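Local coordinates for protein endoglucanase (Mytilus edulis, PDB 1WC2) that hydrolyses internal beta-1,4-glucosidic linkages of cellulose and related beta-glucans as a family 45 endoglucanase, and also shows expansin activity, at residues 57-62 and 116-121; 101-106 and 111-116. All coordinates share one frame; numbering follows the deposited sequence. Where two conformers were deposited one is given.

Interaction 1 of 2, residues 57-62 and 116-121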
ATOM      1  N   PHE A  57       1.871  -9.044  -2.035  1.00  5.29           N
ATOM      2  CA  PHE A  57       2.852  -9.210  -0.963  1.00  5.40           C
ATOM      3  C   PHE A  57       3.789 -10.394  -1.258  1.00  5.48           C
ATOM      4  O   PHE A  57       5.024 -10.293  -1.151  1.00  5.81           O
ATOM      5  CB  PHE A  57       2.107  -9.398   0.373  1.00  5.53           C
ATOM      6  CG  PHE A  57       3.014  -9.596   1.570  1.00  5.41           C
ATOM      7  CD1 PHE A  57       3.576  -8.510   2.224  1.00  6.25           C
ATOM      8  CD2 PHE A  57       3.313 -10.870   2.023  1.00  5.94           C
ATOM      9  CE1 PHE A  57       4.416  -8.710   3.325  1.00  7.01           C
ATOM     10  CE2 PHE A  57       4.147 -11.067   3.119  1.00  6.37           C
ATOM     11  CZ  PHE A  57       4.701  -9.998   3.764  1.00  6.97           C
ATOM     12  N   ASP A  58       3.180 -11.512  -1.630  1.00  5.52           N
ATOM     13  CA  ASP A  58       3.903 -12.732  -1.973  1.00  6.58           C
ATOM     14  C   ASP A  58       2.989 -13.686  -2.746  1.00  6.94           C
ATOM     15  O   ASP A  58       1.977 -14.156  -2.213  1.00  7.55           O
ATOM     16  CB  ASP A  58       4.411 -13.460  -0.726  1.00  6.45           C
ATOM     17  CG  ASP A  58       5.436 -14.495  -1.084  1.00  6.71           C
ATOM     18  OD1 ASP A  58       5.049 -15.688  -1.227  1.00  7.46           O
ATOM     19  OD2 ASP A  58       6.624 -14.153  -1.285  1.00  8.23           O
ATOM     20  N   SER A  59       3.359 -14.000  -3.984  1.00  7.89           N
ATOM     21  CA  SER A  59       2.524 -14.837  -4.849  1.00  8.76           C
ATOM     22  C   SER A  59       2.470 -16.292  -4.379  1.00  8.34           C
ATOM     23  O   SER A  59       1.542 -17.021  -4.745  1.00  8.83           O
ATOM     24  CB  SER A  59       3.019 -14.776  -6.295  1.00  9.50           C
ATOM     25  OG  SER A  59       4.259 -15.419  -6.405  1.00 11.35           O
ATOM     26  N   GLY A  60       3.464 -16.707  -3.596  1.00  8.30           N
ATOM     27  CA  GLY A  60       3.477 -18.013  -2.971  1.00  8.71           C
ATOM     28  C   GLY A  60       2.712 -18.077  -1.652  1.00  8.92           C
ATOM     29  O   GLY A  60       2.821 -19.071  -0.931  1.00  9.67           O
ATOM     30  N   ASN A  61       1.950 -17.029  -1.333  1.00  9.04           N
ATOM     31  CA  ASN A  61       1.102 -16.976  -0.148  1.00  9.55           C
ATOM     32  C   ASN A  61       1.864 -16.866   1.174  1.00  9.50           C
ATOM     33  O   ASN A  61       1.293 -17.136   2.224  1.00 11.17           O
ATOM     34  CB  ASN A  61       0.132 -18.176  -0.121  1.00 10.63           C
ATOM     35  CG  ASN A  61      -1.073 -17.951   0.778  1.00 13.03           C
ATOM     36  OD1 ASN A  61      -1.496 -18.860   1.502  1.00 16.01           O
ATOM     37  ND2 ASN A  61      -1.640 -16.764   0.724  1.00 13.56           N
ATOM     38  N   LYS A  62       3.116 -16.430   1.161  1.00  8.57           N
ATOM     39  CA  LYS A  62       3.829 -16.241   2.425  1.00  8.41           C
ATOM     40  C   LYS A  62       3.176 -15.147   3.293  1.00  7.98           C
ATOM     41  O   LYS A  62       2.659 -14.143   2.779  1.00  8.06           O
ATOM     42  CB  LYS A  62       5.293 -15.864   2.178  1.00  9.12           C
ATOM     43  CG  LYS A  62       6.174 -16.972   1.600  1.00 10.57           C
ATOM     44  CD  LYS A  62       7.605 -16.465   1.343  1.00 13.02           C
ATOM     45  CE  LYS A  62       8.578 -17.590   0.977  1.00 14.68           C
ATOM     46  NZ  LYS A  62       9.902 -17.065   0.542  1.00 16.34           N
ATOM     47  N   GLY A 116      -6.870 -13.218  -6.779  1.00  6.20           N
ATOM     48  CA  GLY A 116      -6.438 -14.604  -6.881  1.00  6.52           C
ATOM     49  C   GLY A 116      -5.031 -14.835  -7.402  1.00  6.47           C
ATOM     50  O   GLY A 116      -4.496 -15.943  -7.282  1.00  7.53           O
ATOM     51  N   SER A 117      -4.426 -13.801  -7.974  1.00  6.26           N
ATOM     52  CA  SER A 117      -3.096 -13.879  -8.580  1.00  6.25           C
ATOM     53  C   SER A 117      -2.363 -12.560  -8.344  1.00  6.05           C
ATOM     54  O   SER A 117      -2.984 -11.546  -7.999  1.00  6.05           O
ATOM     55  CB  SER A 117      -3.227 -14.189 -10.076  1.00  6.98           C
ATOM     56  OG  SER A 117      -4.062 -13.234 -10.708  1.00  8.39           O
ATOM     57  N   GLN A 118      -1.045 -12.571  -8.526  1.00  6.30           N
ATOM     58  CA  GLN A 118      -0.230 -11.379  -8.261  1.00  6.61           C
ATOM     59  C   GLN A 118      -0.556 -10.240  -9.210  1.00  6.44           C
ATOM     60  O   GLN A 118      -0.609  -9.076  -8.789  1.00  7.10           O
ATOM     61  CB  GLN A 118       1.267 -11.700  -8.313  1.00  7.19           C
ATOM     62  CG  GLN A 118       2.144 -10.483  -7.964  1.00  8.03           C
ATOM     63  CD  GLN A 118       3.551 -10.837  -7.520  1.00  8.55           C
ATOM     64  OE1 GLN A 118       4.491 -10.813  -8.325  1.00  9.57           O
ATOM     65  NE2 GLN A 118       3.708 -11.167  -6.248  1.00  9.63           N
ATOM     66  N   TYR A 119      -0.772 -10.584 -10.481  1.00  6.29           N
ATOM     67  CA  TYR A 119      -1.234  -9.647 -11.509  1.00  6.93           C
ATOM     68  C   TYR A 119      -2.474 -10.245 -12.181  1.00  7.01           C
ATOM     69  O   TYR A 119      -2.675 -11.445 -12.180  1.00  7.58           O
ATOM     70  CB  TYR A 119      -0.136  -9.365 -12.569  1.00  7.13           C
ATOM     71  CG  TYR A 119       1.176  -8.888 -11.984  1.00  7.26           C
ATOM     72  CD1 TYR A 119       2.192  -9.780 -11.697  1.00  7.03           C
ATOM     73  CD2 TYR A 119       1.389  -7.547 -11.687  1.00  8.59           C
ATOM     74  CE1 TYR A 119       3.391  -9.364 -11.129  1.00  7.51           C
ATOM     75  CE2 TYR A 119       2.585  -7.119 -11.120  1.00  8.43           C
ATOM     76  CZ  TYR A 119       3.578  -8.036 -10.843  1.00  8.16           C
ATOM     77  OH  TYR A 119       4.766  -7.618 -10.275  1.00  9.57           O
ATOM     78  N   GLY A 120      -3.296  -9.391 -12.783  1.00  7.60           N
ATOM     79  CA  GLY A 120      -4.398  -9.824 -13.623  1.00  8.11           C
ATOM     80  C   GLY A 120      -5.661 -10.244 -12.894  1.00  8.41           C
ATOM     81  O   GLY A 120      -6.659 -10.541 -13.545  1.00  9.66           O
ATOM     82  N   GLY A 121      -5.612 -10.319 -11.563  1.00  7.65           N
ATOM     83  CA  GLY A 121      -6.784 -10.623 -10.757  1.00  7.33           C
ATOM     84  C   GLY A 121      -7.571  -9.389 -10.360  1.00  6.55           C
ATOM     85  O   GLY A 121      -7.340  -8.306 -10.882  1.00  7.38           O
TER
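The flat carboxamide of Q118 turns one face to S59, whose CB sits almost straight above NE2 at 3.7 Å; the backbone N of S59, 3.6 Å from the same NE2, packs also above this face but well off the normal. Y56 and H68 are further neighbours of the Q118 side chain. This is a worked example of how two irregular loops on a double-psi beta-barrel can be joined through a third residue. The 57-62 segment leaves helix 54-57 in a type I turn from D58 to N61, and 116-121 belongs to the long connection before strand 129-134. With CG of Q118 anti to its own N (chi1 -177°) and an extended chain beyond it, the amide reaches across to the turn. NE2 donates to the carbonyl O of M55, in helix 54-57, and to OE1 of Q67. That OE1 also receives the N-H of S59, making it an acceptor common to both loops. The carboxylate of D58 ties the turn to Q67, whose backbone N bonds to OD2, and to its own following N-H groups. Its OD1 takes the N-H of K62 at 3.2 Å, nearly straight (164°) but from above the carboxylate plane, and a weak bond from N of G60; the turn itself closes with N of N61 to O of D58 at 3.0 Å. On the other segment, OG of S117 donates to the carbonyl O of Y119 at 2.7 Å, arriving 42° out of the carbonyl plane.

Interaction 2 of 2, residues 101-106 and 111-116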
ATOM      1  N   ASN A 101       4.062  -4.416   5.292  1.00  6.20           N
ATOM      2  CA  ASN A 101       3.143  -5.349   5.926  1.00  5.89           C
ATOM      3  C   ASN A 101       2.264  -6.013   4.865  1.00  5.50           C
ATOM      4  O   ASN A 101       2.296  -5.652   3.679  1.00  5.06           O
ATOM      5  CB  ASN A 101       2.327  -4.586   7.003  1.00  6.20           C
ATOM      6  CG  ASN A 101       1.736  -5.484   8.108  1.00  6.37           C
ATOM      7  OD1 ASN A 101       1.921  -6.691   8.142  1.00  6.36           O
ATOM      8  ND2 ASN A 101       1.049  -4.857   9.051  1.00 10.35           N
ATOM      9  N   LEU A 102       1.511  -7.008   5.325  1.00  5.61           N
ATOM     10  CA  LEU A 102       0.574  -7.795   4.531  1.00  5.75           C
ATOM     11  C   LEU A 102      -0.871  -7.393   4.854  1.00  5.82           C
ATOM     12  O   LEU A 102      -1.217  -7.227   6.030  1.00  7.10           O
ATOM     13  CB  LEU A 102       0.768  -9.275   4.896  1.00  6.12           C
ATOM     14  CG  LEU A 102      -0.336 -10.251   4.484  1.00  6.05           C
ATOM     15  CD1 LEU A 102      -0.458 -10.365   2.976  1.00  5.82           C
ATOM     16  CD2 LEU A 102      -0.106 -11.611   5.102  1.00  8.34           C
ATOM     17  N   CYS A 103      -1.708  -7.252   3.820  1.00  6.07           N
ATOM     18  CA  CYS A 103      -3.170  -7.209   3.952  1.00  7.01           C
ATOM     19  C   CYS A 103      -3.697  -8.594   3.578  1.00  7.08           C
ATOM     20  O   CYS A 103      -3.780  -8.928   2.382  1.00  6.62           O
ATOM     21  CB  CYS A 103      -3.794  -6.143   3.035  1.00  7.93           C
ATOM     22  SG  CYS A 103      -5.614  -6.082   3.018  1.00 10.18           S
ATOM     23  N   PRO A 104      -4.005  -9.436   4.576  1.00  8.07           N
ATOM     24  CA  PRO A 104      -4.327 -10.840   4.278  1.00  8.78           C
ATOM     25  C   PRO A 104      -5.700 -11.021   3.660  1.00  8.97           C
ATOM     26  O   PRO A 104      -6.594 -10.245   3.945  1.00 10.14           O
ATOM     27  CB  PRO A 104      -4.213 -11.542   5.648  1.00 10.03           C
ATOM     28  CG  PRO A 104      -4.424 -10.479   6.661  1.00 10.18           C
ATOM     29  CD  PRO A 104      -4.005  -9.171   6.027  1.00  8.68           C
ATOM     30  N   ASN A 105      -5.825 -12.038   2.818  1.00  9.35           N
ATOM     31  CA  ASN A 105      -7.091 -12.408   2.196  1.00 10.67           C
ATOM     32  C   ASN A 105      -7.958 -13.244   3.169  1.00 11.26           C
ATOM     33  O   ASN A 105      -8.137 -14.466   3.031  1.00 12.06           O
ATOM     34  CB  ASN A 105      -6.835 -13.169   0.895  0.85 10.84           C
ATOM     35  CG  ASN A 105      -8.117 -13.519   0.194  0.85 11.31           C
ATOM     36  OD1 ASN A 105      -9.164 -12.975   0.527  0.85 11.86           O
ATOM     37  ND2 ASN A 105      -8.049 -14.413  -0.782  0.85 14.13           N
ATOM     38  N   ILE A 106      -8.469 -12.546   4.161  1.00 11.30           N
ATOM     39  CA  ILE A 106      -9.300 -13.098   5.232  1.00 12.13           C
ATOM     40  C   ILE A 106     -10.157 -11.944   5.749  1.00 10.87           C
ATOM     41  O   ILE A 106      -9.803 -10.778   5.530  1.00  9.34           O
ATOM     42  CB  ILE A 106      -8.446 -13.665   6.430  1.00 12.74           C
ATOM     43  CG1 ILE A 106      -7.568 -12.577   7.063  1.00 13.83           C
ATOM     44  CG2 ILE A 106      -7.649 -14.917   6.043  1.00 14.91           C
ATOM     45  CD1 ILE A 106      -6.778 -13.036   8.300  1.00 15.71           C
ATOM     46  N   ASP A 111     -13.193  -8.106   0.885  1.00  7.19           N
ATOM     47  CA  ASP A 111     -13.678  -7.381  -0.284  1.00  7.36           C
ATOM     48  C   ASP A 111     -12.552  -6.675  -1.062  1.00  6.47           C
ATOM     49  O   ASP A 111     -12.764  -6.293  -2.211  1.00  6.86           O
ATOM     50  CB  ASP A 111     -14.728  -6.337   0.123  1.00  8.26           C
ATOM     51  CG  ASP A 111     -15.856  -6.907   0.998  1.00  8.28           C
ATOM     52  OD1 ASP A 111     -16.317  -8.039   0.758  1.00 11.14           O
ATOM     53  OD2 ASP A 111     -16.321  -6.235   1.935  1.00 11.47           O
ATOM     54  N   TRP A 112     -11.393  -6.495  -0.420  1.00  6.45           N
ATOM     55  CA  TRP A 112     -10.319  -5.632  -0.915  1.00  6.29           C
ATOM     56  C   TRP A 112      -9.008  -6.348  -1.277  1.00  5.73           C
ATOM     57  O   TRP A 112      -8.294  -5.903  -2.180  1.00  5.72           O
ATOM     58  CB  TRP A 112      -9.989  -4.548   0.119  1.00  7.00           C
ATOM     59  CG  TRP A 112     -11.142  -3.638   0.445  1.00  7.44           C
ATOM     60  CD1 TRP A 112     -11.936  -3.702   1.551  1.00  9.36           C
ATOM     61  CD2 TRP A 112     -11.624  -2.518  -0.324  1.00  6.60           C
ATOM     62  NE1 TRP A 112     -12.880  -2.702   1.515  1.00 10.02           N
ATOM     63  CE2 TRP A 112     -12.704  -1.950   0.384  1.00  8.43           C
ATOM     64  CE3 TRP A 112     -11.239  -1.929  -1.536  1.00  6.83           C
ATOM     65  CZ2 TRP A 112     -13.419  -0.833  -0.090  1.00  9.02           C
ATOM     66  CZ3 TRP A 112     -11.937  -0.821  -1.997  1.00  8.10           C
ATOM     67  CH2 TRP A 112     -13.023  -0.286  -1.276  1.00  8.78           C
ATOM     68  N   CYS A 113      -8.661  -7.418  -0.560  1.00  5.97           N
ATOM     69  CA  CYS A 113      -7.334  -8.050  -0.658  1.00  6.02           C
ATOM     70  C   CYS A 113      -7.411  -9.484  -1.168  1.00  6.14           C
ATOM     71  O   CYS A 113      -6.474 -10.276  -0.998  1.00  7.05           O
ATOM     72  CB  CYS A 113      -6.621  -7.968   0.693  1.00  6.60           C
ATOM     73  SG  CYS A 113      -6.268  -6.231   1.083  1.00  7.70           S
ATOM     74  N   ASN A 114      -8.505  -9.774  -1.865  1.00  6.05           N
ATOM     75  CA  ASN A 114      -8.866 -11.122  -2.314  1.00  6.75           C
ATOM     76  C   ASN A 114      -8.509 -11.439  -3.777  1.00  6.07           C
ATOM     77  O   ASN A 114      -9.053 -12.381  -4.349  1.00  6.97           O
ATOM     78  CB  ASN A 114     -10.376 -11.357  -2.073  1.00  7.08           C
ATOM     79  CG  ASN A 114     -11.256 -10.449  -2.922  1.00  7.45           C
ATOM     80  OD1 ASN A 114     -11.062  -9.215  -2.957  1.00  7.84           O
ATOM     81  ND2 ASN A 114     -12.237 -11.042  -3.603  1.00  9.04           N
ATOM     82  N   GLN A 115      -7.586 -10.695  -4.382  1.00  5.50           N
ATOM     83  CA  GLN A 115      -7.117 -11.033  -5.731  1.00  5.52           C
ATOM     84  C   GLN A 115      -6.568 -12.457  -5.733  1.00  5.84           C
ATOM     85  O   GLN A 115      -5.835 -12.839  -4.840  1.00  6.77           O
ATOM     86  CB  GLN A 115      -6.006 -10.082  -6.178  1.00  5.55           C
ATOM     87  CG  GLN A 115      -6.388  -8.600  -6.304  1.00  5.69           C
ATOM     88  CD  GLN A 115      -6.381  -7.800  -4.994  1.00  4.83           C
ATOM     89  OE1 GLN A 115      -6.115  -8.344  -3.905  1.00  5.76           O
ATOM     90  NE2 GLN A 115      -6.666  -6.498  -5.105  1.00  5.70           N
ATOM     91  N   GLY A 116      -6.870 -13.218  -6.779  1.00  6.20           N
ATOM     92  CA  GLY A 116      -6.438 -14.604  -6.881  1.00  6.52           C
ATOM     93  C   GLY A 116      -5.031 -14.835  -7.402  1.00  6.47           C
ATOM     94  O   GLY A 116      -4.496 -15.943  -7.282  1.00  7.53           O
TER
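The two backbones come closest at N105 and N114, whose CA atoms are 5.0 Å apart, where the chain leaves the short strand 102-103 and bends through an inverse gamma turn centred on N105. The side chains of C103 and C113 supply the real fastening: SG of C103 is bonded covalently to SG of C113 at 2.0 Å, with a nearly right-angled C-S-S-C torsion of 94°, the relaxed value for a disulfide. In C103 the sulfur stands anti to the backbone N (chi1 176°), which directs it to the loop, and CB of C113 settles 3.4 Å from the carbonyl O of C103. Beyond the bridge, N105 lays its amide against the 113-114 backbone: CB approaches the carbonyl O of C113 at 3.5 Å and OD1 lies 3.3 Å from CB of N114. The two asparagine amides stand at 58° to each other and do not stack. N105 was modelled in two conformers, consistent with some mobility of this exposed side chain, and its contacts hold for one of them and may not persist in the other. The cysteines are buried: C113 rests on S53 and H130, and C103 touches D132, the probable proton donor. Beside that residue the disulfide closes the loop 104-112 and pins C113 to strand 102-103, a covalent closure that does not depend on hydrogen bonds between the segments.

How the interactions relate
Interaction 2 is covalent and deeper, interaction 1 non-covalent and nearer the surface. The former joins two buried cysteines beside the active site, although N105 at its margin is exposed and N114 partly so; the latter lies further from the centre of the chain, away from the annotated sites, and relies on van der Waals packing plus polar bonds through outside residues. Both use the long connection between strands 102-103 and 129-134, and they share G116. The centres of interactions 1 and 2 are about 9 Å apart. Segments 57-62 and 101-106 also touch, CD1 of F57 lying 3.5 Å from O of N101 and CB of F57 packing on CD1 of L102.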